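Long-range contacts in transcription elongation factor SPT6 (Candida glabrata, PDB 3PJP), which binds the phosphorylated C-terminal repeat domain of RNA polymerase II through its tandem SH2 domain and probably acts as a histone H3-H4 chaperone during transcription elongation: residues S133-S138 / Q183-F188; F147-K152 / Y160-K165. One frame throughout, in Å; residues are numbered along the deposited sequence.

In the second SH2 fold of this tandem, contacts 1 and 2 share one central, mainly antiparallel sheet with a helix packed on each face. Contact 2 joins the neighbouring strands 146-152 and 159-166 of that sheet; contact 1 sets helix 181-191 against the adjoining strand 134-139. Their centres lie about 8 Å apart. Along the chain the order is strand, hairpin, helix, so the hairpin of contact 2 falls between the two halves of contact 1. Backbone pairing of strands 134-139 and 146-152 joins the contacts. Helix 115-128 covers the other side of the sheet. Together the contacts build the sheet and one helix layer of the C-terminal half of the tandem that binds the phosphorylated repeats.

Contact 1: S133-S138 / Q183-F188; sequences SVYYFS and QLCNGF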
loop_
_atom_site.group_PDB
_atom_site.type_symbol
_atom_site.label_atom_id
_atom_site.label_comp_id
_atom_site.label_asym_id
_atom_site.label_seq_id
_atom_site.Cartn_x
_atom_site.Cartn_y
_atom_site.Cartn_z
ATOM N N SER A 133 -3.557 8.611 -25.550
ATOM C CA SER A 133 -3.973 8.134 -24.244
ATOM C C SER A 133 -2.966 8.617 -23.205
ATOM O O SER A 133 -1.803 8.857 -23.519
ATOM C CB SER A 133 -4.059 6.609 -24.237
ATOM O OG SER A 133 -2.790 6.030 -24.500
ATOM N N VAL A 134 -3.415 8.770 -21.967
ATOM C CA VAL A 134 -2.507 9.133 -20.892
ATOM C C VAL A 134 -2.964 8.446 -19.621
ATOM O O VAL A 134 -4.149 8.149 -19.459
ATOM C CB VAL A 134 -2.426 10.660 -20.689
ATOM C CG1 VAL A 134 -3.738 11.200 -20.136
ATOM C CG2 VAL A 134 -1.268 11.024 -19.774
ATOM N N TYR A 135 -2.016 8.166 -18.733
ATOM C CA TYR A 135 -2.350 7.645 -17.415
ATOM C C TYR A 135 -1.270 7.973 -16.392
ATOM O O TYR A 135 -0.080 8.018 -16.717
ATOM C CB TYR A 135 -2.627 6.134 -17.456
ATOM C CG TYR A 135 -1.430 5.236 -17.721
ATOM C CD1 TYR A 135 -0.761 4.614 -16.675
ATOM C CD2 TYR A 135 -1.003 4.973 -19.018
ATOM C CE1 TYR A 135 0.319 3.774 -16.911
ATOM C CE2 TYR A 135 0.078 4.131 -19.263
ATOM C CZ TYR A 135 0.730 3.538 -18.204
ATOM O OH TYR A 135 1.797 2.705 -18.434
ATOM N N TYR A 136 -1.703 8.212 -15.158
ATOM C CA TYR A 136 -0.804 8.496 -14.047
ATOM C C TYR A 136 -1.235 7.741 -12.801
ATOM O O TYR A 136 -2.408 7.406 -12.653
ATOM C CB TYR A 136 -0.788 9.993 -13.755
ATOM C CG TYR A 136 -0.192 10.798 -14.877
ATOM C CD1 TYR A 136 1.128 10.609 -15.262
ATOM C CD2 TYR A 136 -0.949 11.745 -15.557
ATOM C CE1 TYR A 136 1.682 11.345 -16.299
ATOM C CE2 TYR A 136 -0.405 12.486 -16.587
ATOM C CZ TYR A 136 0.910 12.280 -16.956
ATOM O OH TYR A 136 1.453 13.015 -17.984
ATOM N N PHE A 137 -0.273 7.464 -11.920
ATOM C CA PHE A 137 -0.547 6.965 -10.578
ATOM C C PHE A 137 -0.337 8.117 -9.613
ATOM O O PHE A 137 0.527 8.970 -9.835
ATOM C CB PHE A 137 0.421 5.829 -10.212
ATOM C CG PHE A 137 0.369 4.656 -11.140
ATOM C CD1 PHE A 137 -0.609 3.685 -10.999
ATOM C CD2 PHE A 137 1.305 4.517 -12.150
ATOM C CE1 PHE A 137 -0.654 2.598 -11.852
ATOM C CE2 PHE A 137 1.262 3.430 -13.010
ATOM C CZ PHE A 137 0.290 2.472 -12.859
ATOM N N SER A 138 -1.135 8.145 -8.549
ATOM C CA SER A 138 -0.935 9.095 -7.460
ATOM C C SER A 138 -1.361 8.484 -6.123
ATOM O O SER A 138 -2.044 7.465 -6.077
ATOM C CB SER A 138 -1.695 10.400 -7.743
ATOM O OG SER A 138 -3.082 10.154 -7.830
ATOM N N GLN A 183 4.714 -4.856 -14.721
ATOM C CA GLN A 183 3.624 -5.820 -14.889
ATOM C C GLN A 183 2.286 -5.162 -14.597
ATOM O O GLN A 183 1.276 -5.486 -15.226
ATOM C CB GLN A 183 3.810 -7.031 -13.973
ATOM C CG GLN A 183 4.776 -8.106 -14.478
ATOM C CD GLN A 183 5.080 -9.142 -13.401
ATOM O OE1 GLN A 183 5.542 -8.792 -12.311
ATOM N NE2 GLN A 183 4.804 -10.416 -13.687
ATOM N N LEU A 184 2.283 -4.244 -13.636
ATOM C CA LEU A 184 1.072 -3.490 -13.312
ATOM C C LEU A 184 0.576 -2.674 -14.503
ATOM O O LEU A 184 -0.630 -2.665 -14.805
ATOM C CB LEU A 184 1.342 -2.558 -12.140
ATOM C CG LEU A 184 0.260 -1.523 -11.799
ATOM C CD1 LEU A 184 -0.980 -2.230 -11.299
ATOM C CD2 LEU A 184 0.822 -0.618 -10.709
ATOM N N CYS A 185 1.487 -1.961 -15.169
ATOM C CA CYS A 185 1.085 -1.158 -16.317
ATOM C C CYS A 185 0.627 -2.054 -17.460
ATOM O O CYS A 185 -0.345 -1.747 -18.116
ATOM C CB CYS A 185 2.186 -0.207 -16.790
ATOM S SG CYS A 185 2.712 0.977 -15.538
ATOM N N ASN A 186 1.325 -3.168 -17.673
ATOM C CA ASN A 186 0.898 -4.117 -18.693
ATOM C C ASN A 186 -0.478 -4.710 -18.374
ATOM O O ASN A 186 -1.299 -4.893 -19.263
ATOM C CB ASN A 186 1.934 -5.237 -18.875
ATOM C CG ASN A 186 3.221 -4.747 -19.533
ATOM O OD1 ASN A 186 3.246 -3.690 -20.164
ATOM N ND2 ASN A 186 4.292 -5.524 -19.398
ATOM N N GLY A 187 -0.719 -5.020 -17.107
ATOM C CA GLY A 187 -2.002 -5.551 -16.679
ATOM C C GLY A 187 -3.129 -4.545 -16.841
ATOM O O GLY A 187 -4.230 -4.901 -17.270
ATOM N N PHE A 188 -2.856 -3.292 -16.485
ATOM C CA PHE A 188 -3.780 -2.193 -16.736
ATOM C C PHE A 188 -4.154 -2.129 -18.221
ATOM O O PHE A 188 -5.336 -2.064 -18.573
ATOM C CB PHE A 188 -3.152 -0.876 -16.254
ATOM C CG PHE A 188 -3.759 0.362 -16.856
ATOM C CD1 PHE A 188 -5.089 0.671 -16.642
ATOM C CD2 PHE A 188 -2.984 1.234 -17.606
ATOM C CE1 PHE A 188 -5.638 1.818 -17.177
ATOM C CE2 PHE A 188 -3.529 2.383 -18.152
ATOM C CZ PHE A 188 -4.854 2.672 -17.936
#
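Strand 134-138 and helix 183-188 pass with their N-to-C directions 132° apart and their axes 11.7 Å apart at closest approach, and it is side chains that meet across the gap. Tyr135 has its CG wedged between its own N and C (chi1 70°), and from there its ring projects toward the helix. Phe188, with CG anti to its own backbone N, runs alongside the other way and presents its edge to one face of that ring: Phe188 CE2 stands 3.6 Å from Tyr135 CG, over the rim and not the centre, with the two planes at 54°. Cys185 comes in between the two strand aromatics. Cys185 SG lies at the edge of both rings, 3.9 Å from Tyr135 CE1 and 3.8 Å from Phe137 CE2, while Cys185 CB touches Tyr135 OH at 3.4 Å. Phe137 and Leu184 meet end to end, Phe137 CE1 against Leu184 CD2 at 3.7 Å. Leu173 of strand 171-173 packs against both Leu184 and Phe188. Contact is thus made by dispersion and by sulfur-aromatic and edge-to-face packing, so the fit of apolar shapes, with no directional polar bond between the segments, probably does much to set how the helix sits.

Contact 2: F147-K152 / Y160-K165; sequences FYLIFK and YIWNVK
Six backbone hydrogen bonds stitch strand 147-152 to strand 160-165 in antiparallel register, two each at the pairs Phe147-Val164, Leu149-Trp162 and Phe151-Tyr160. They vary in approach: Trp162 N reaches Leu149 O in the carbonyl plane at 2.8 Å, whereas Leu149 N sits above the plane of Trp162 C=O, 44° out of it. Packing is tightest among the aromatics at one end. Phe151, whose chi1 of 62° tucks CG over its own backbone, leans across toward the partner strand. Phe151 CZ lies 3.5 Å from Trp162 CE2, so the Phe edge points into the indole face with the planes at 76°. One face of the same Phe ring receives Tyr160 CB, 3.4 Å from Phe151 CZ, in a CH-pi contact, while the Tyr160 ring itself is slid aside and leads outward. Across the sheet, on the face carrying Tyr148, Ile150, Ile161 and Asn163, the touches are looser between the two strands: Ile150 CG2 lies 4.0 Å from Ile161 CG1, and Tyr148 CD1 3.9 Å from Ile161 CG2. Helix 115-128 covers Ile150 here. Toward the solvent-exposed Asn163, a water donates to Phe147 O and, at 2.8 Å, to Asn163 OD1, bridging strand backbone and side chain. The whole is a classic antiparallel beta hairpin in the central sheet of an SH2 fold.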
loop_
_atom_site.group_PDB
_atom_site.type_symbol
_atom_site.label_atom_id
_atom_site.label_comp_id
_atom_site.label_asym_id
_atom_site.label_seq_id
_atom_site.Cartn_x
_atom_site.Cartn_y
_atom_site.Cartn_z
ATOM N N PHE A 147 -3.396 3.640 -4.125
ATOM C CA PHE A 147 -3.003 4.570 -5.156
ATOM C C PHE A 147 -4.207 4.763 -6.076
ATOM O O PHE A 147 -5.046 3.856 -6.236
ATOM C CB PHE A 147 -1.856 4.000 -5.988
ATOM C CG PHE A 147 -0.562 3.901 -5.242
ATOM C CD1 PHE A 147 0.388 4.902 -5.350
ATOM C CD2 PHE A 147 -0.298 2.810 -4.439
ATOM C CE1 PHE A 147 1.589 4.819 -4.663
ATOM C CE2 PHE A 147 0.903 2.717 -3.748
ATOM C CZ PHE A 147 1.843 3.729 -3.864
ATOM N N TYR A 148 -4.291 5.937 -6.687
ATOM C CA TYR A 148 -5.200 6.108 -7.812
ATOM C C TYR A 148 -4.484 5.769 -9.110
ATOM O O TYR A 148 -3.278 5.985 -9.241
ATOM C CB TYR A 148 -5.720 7.539 -7.907
ATOM C CG TYR A 148 -6.424 8.037 -6.685
ATOM C CD1 TYR A 148 -7.646 7.505 -6.292
ATOM C CD2 TYR A 148 -5.872 9.057 -5.925
ATOM C CE1 TYR A 148 -8.298 7.983 -5.164
ATOM C CE2 TYR A 148 -6.506 9.537 -4.800
ATOM C CZ TYR A 148 -7.717 9.003 -4.421
ATOM O OH TYR A 148 -8.337 9.509 -3.293
ATOM N N LEU A 149 -5.233 5.213 -10.055
ATOM C CA LEU A 149 -4.791 5.048 -11.427
ATOM C C LEU A 149 -5.795 5.827 -12.264
ATOM O O LEU A 149 -6.934 5.405 -12.418
ATOM C CB LEU A 149 -4.802 3.570 -11.811
ATOM C CG LEU A 149 -4.676 3.132 -13.275
ATOM C CD1 LEU A 149 -3.627 3.918 -14.052
ATOM C CD2 LEU A 149 -4.354 1.649 -13.318
ATOM N N ILE A 150 -5.368 6.980 -12.765
ATOM C CA ILE A 150 -6.269 7.921 -13.434
ATOM C C ILE A 150 -5.846 7.992 -14.897
ATOM O O ILE A 150 -4.662 8.165 -15.198
ATOM C CB ILE A 150 -6.188 9.310 -12.794
ATOM C CG1 ILE A 150 -6.281 9.193 -11.265
ATOM C CG2 ILE A 150 -7.280 10.236 -13.354
ATOM C CD1 ILE A 150 -6.198 10.510 -10.530
ATOM N N PHE A 151 -6.809 7.832 -15.800
ATOM C CA PHE A 151 -6.503 7.660 -17.224
ATOM C C PHE A 151 -7.606 8.164 -18.148
ATOM O O PHE A 151 -8.764 8.291 -17.757
ATOM C CB PHE A 151 -6.172 6.188 -17.547
ATOM C CG PHE A 151 -7.302 5.223 -17.281
ATOM C CD1 PHE A 151 -8.120 4.800 -18.310
ATOM C CD2 PHE A 151 -7.532 4.724 -16.011
ATOM C CE1 PHE A 151 -9.155 3.904 -18.080
ATOM C CE2 PHE A 151 -8.568 3.814 -15.776
ATOM C CZ PHE A 151 -9.380 3.408 -16.824
ATOM N N LYS A 152 -7.220 8.435 -19.387
ATOM C CA LYS A 152 -8.143 8.903 -20.407
ATOM C C LYS A 152 -7.582 8.462 -21.751
ATOM O O LYS A 152 -6.416 8.727 -22.065
ATOM C CB LYS A 152 -8.252 10.426 -20.326
ATOM C CG LYS A 152 -9.332 11.052 -21.176
ATOM C CD LYS A 152 -9.350 12.566 -20.953
ATOM C CE LYS A 152 -10.394 13.263 -21.820
ATOM N NZ LYS A 152 -11.739 13.107 -21.226
ATOM N N TYR A 160 -11.286 8.122 -16.322
ATOM C CA TYR A 160 -11.669 7.123 -15.337
ATOM C C TYR A 160 -10.662 7.071 -14.206
ATOM O O TYR A 160 -9.501 7.437 -14.374
ATOM C CB TYR A 160 -11.752 5.739 -15.962
ATOM C CG TYR A 160 -12.841 5.600 -17.007
ATOM C CD1 TYR A 160 -14.158 5.353 -16.634
ATOM C CD2 TYR A 160 -12.544 5.696 -18.359
ATOM C CE1 TYR A 160 -15.158 5.213 -17.592
ATOM C CE2 TYR A 160 -13.532 5.552 -19.327
ATOM C CZ TYR A 160 -14.836 5.314 -18.930
ATOM O OH TYR A 160 -15.821 5.176 -19.882
ATOM N N ILE A 161 -11.124 6.602 -13.058
ATOM C CA ILE A 161 -10.262 6.424 -11.909
ATOM C C ILE A 161 -10.396 5.002 -11.436
ATOM O O ILE A 161 -11.470 4.573 -11.003
ATOM C CB ILE A 161 -10.609 7.408 -10.758
ATOM C CG1 ILE A 161 -10.416 8.854 -11.228
ATOM C CG2 ILE A 161 -9.749 7.116 -9.525
ATOM C CD1 ILE A 161 -10.680 9.892 -10.166
ATOM N N TRP A 162 -9.296 4.258 -11.531
ATOM C CA TRP A 162 -9.221 2.928 -10.945
ATOM C C TRP A 162 -8.381 2.972 -9.670
ATOM O O TRP A 162 -7.772 3.993 -9.350
ATOM C CB TRP A 162 -8.641 1.929 -11.939
ATOM C CG TRP A 162 -9.600 1.570 -13.043
ATOM C CD1 TRP A 162 -10.871 2.062 -13.230
ATOM C CD2 TRP A 162 -9.350 0.681 -14.137
ATOM N NE1 TRP A 162 -11.419 1.511 -14.360
ATOM C CE2 TRP A 162 -10.510 0.659 -14.932
ATOM C CE3 TRP A 162 -8.262 -0.118 -14.507
ATOM C CZ2 TRP A 162 -10.610 -0.127 -16.091
ATOM C CZ3 TRP A 162 -8.358 -0.897 -15.648
ATOM C CH2 TRP A 162 -9.527 -0.899 -16.429
ATOM N N ASN A 163 -8.341 1.861 -8.941
ATOM C CA ASN A 163 -7.742 1.868 -7.611
ATOM C C ASN A 163 -6.739 0.737 -7.492
ATOM O O ASN A 163 -7.025 -0.380 -7.899
ATOM C CB ASN A 163 -8.820 1.723 -6.547
ATOM C CG ASN A 163 -9.802 2.889 -6.559
ATOM O OD1 ASN A 163 -9.508 3.965 -6.039
ATOM N ND2 ASN A 163 -10.958 2.686 -7.178
ATOM N N VAL A 164 -5.577 1.045 -6.923
ATOM C CA VAL A 164 -4.494 0.074 -6.823
ATOM C C VAL A 164 -4.088 -0.025 -5.359
ATOM O O VAL A 164 -3.839 0.993 -4.716
ATOM C CB VAL A 164 -3.273 0.515 -7.652
ATOM C CG1 VAL A 164 -2.098 -0.429 -7.419
ATOM C CG2 VAL A 164 -3.609 0.555 -9.141
ATOM N N LYS A 165 -4.038 -1.246 -4.817
ATOM C CA LYS A 165 -3.667 -1.434 -3.409
ATOM C C LYS A 165 -2.242 -1.966 -3.304
ATOM O O LYS A 165 -1.880 -2.956 -3.947
ATOM C CB LYS A 165 -4.650 -2.383 -2.712
ATOM C CG LYS A 165 -4.230 -2.808 -1.283
ATOM C CD LYS A 165 -4.693 -1.845 -0.225
ATOM C CE LYS A 165 -4.502 -2.457 1.168
ATOM N NZ LYS A 165 -4.918 -1.536 2.260
HETATM O O HOH W 1 -7.285 4.219 -4.430
#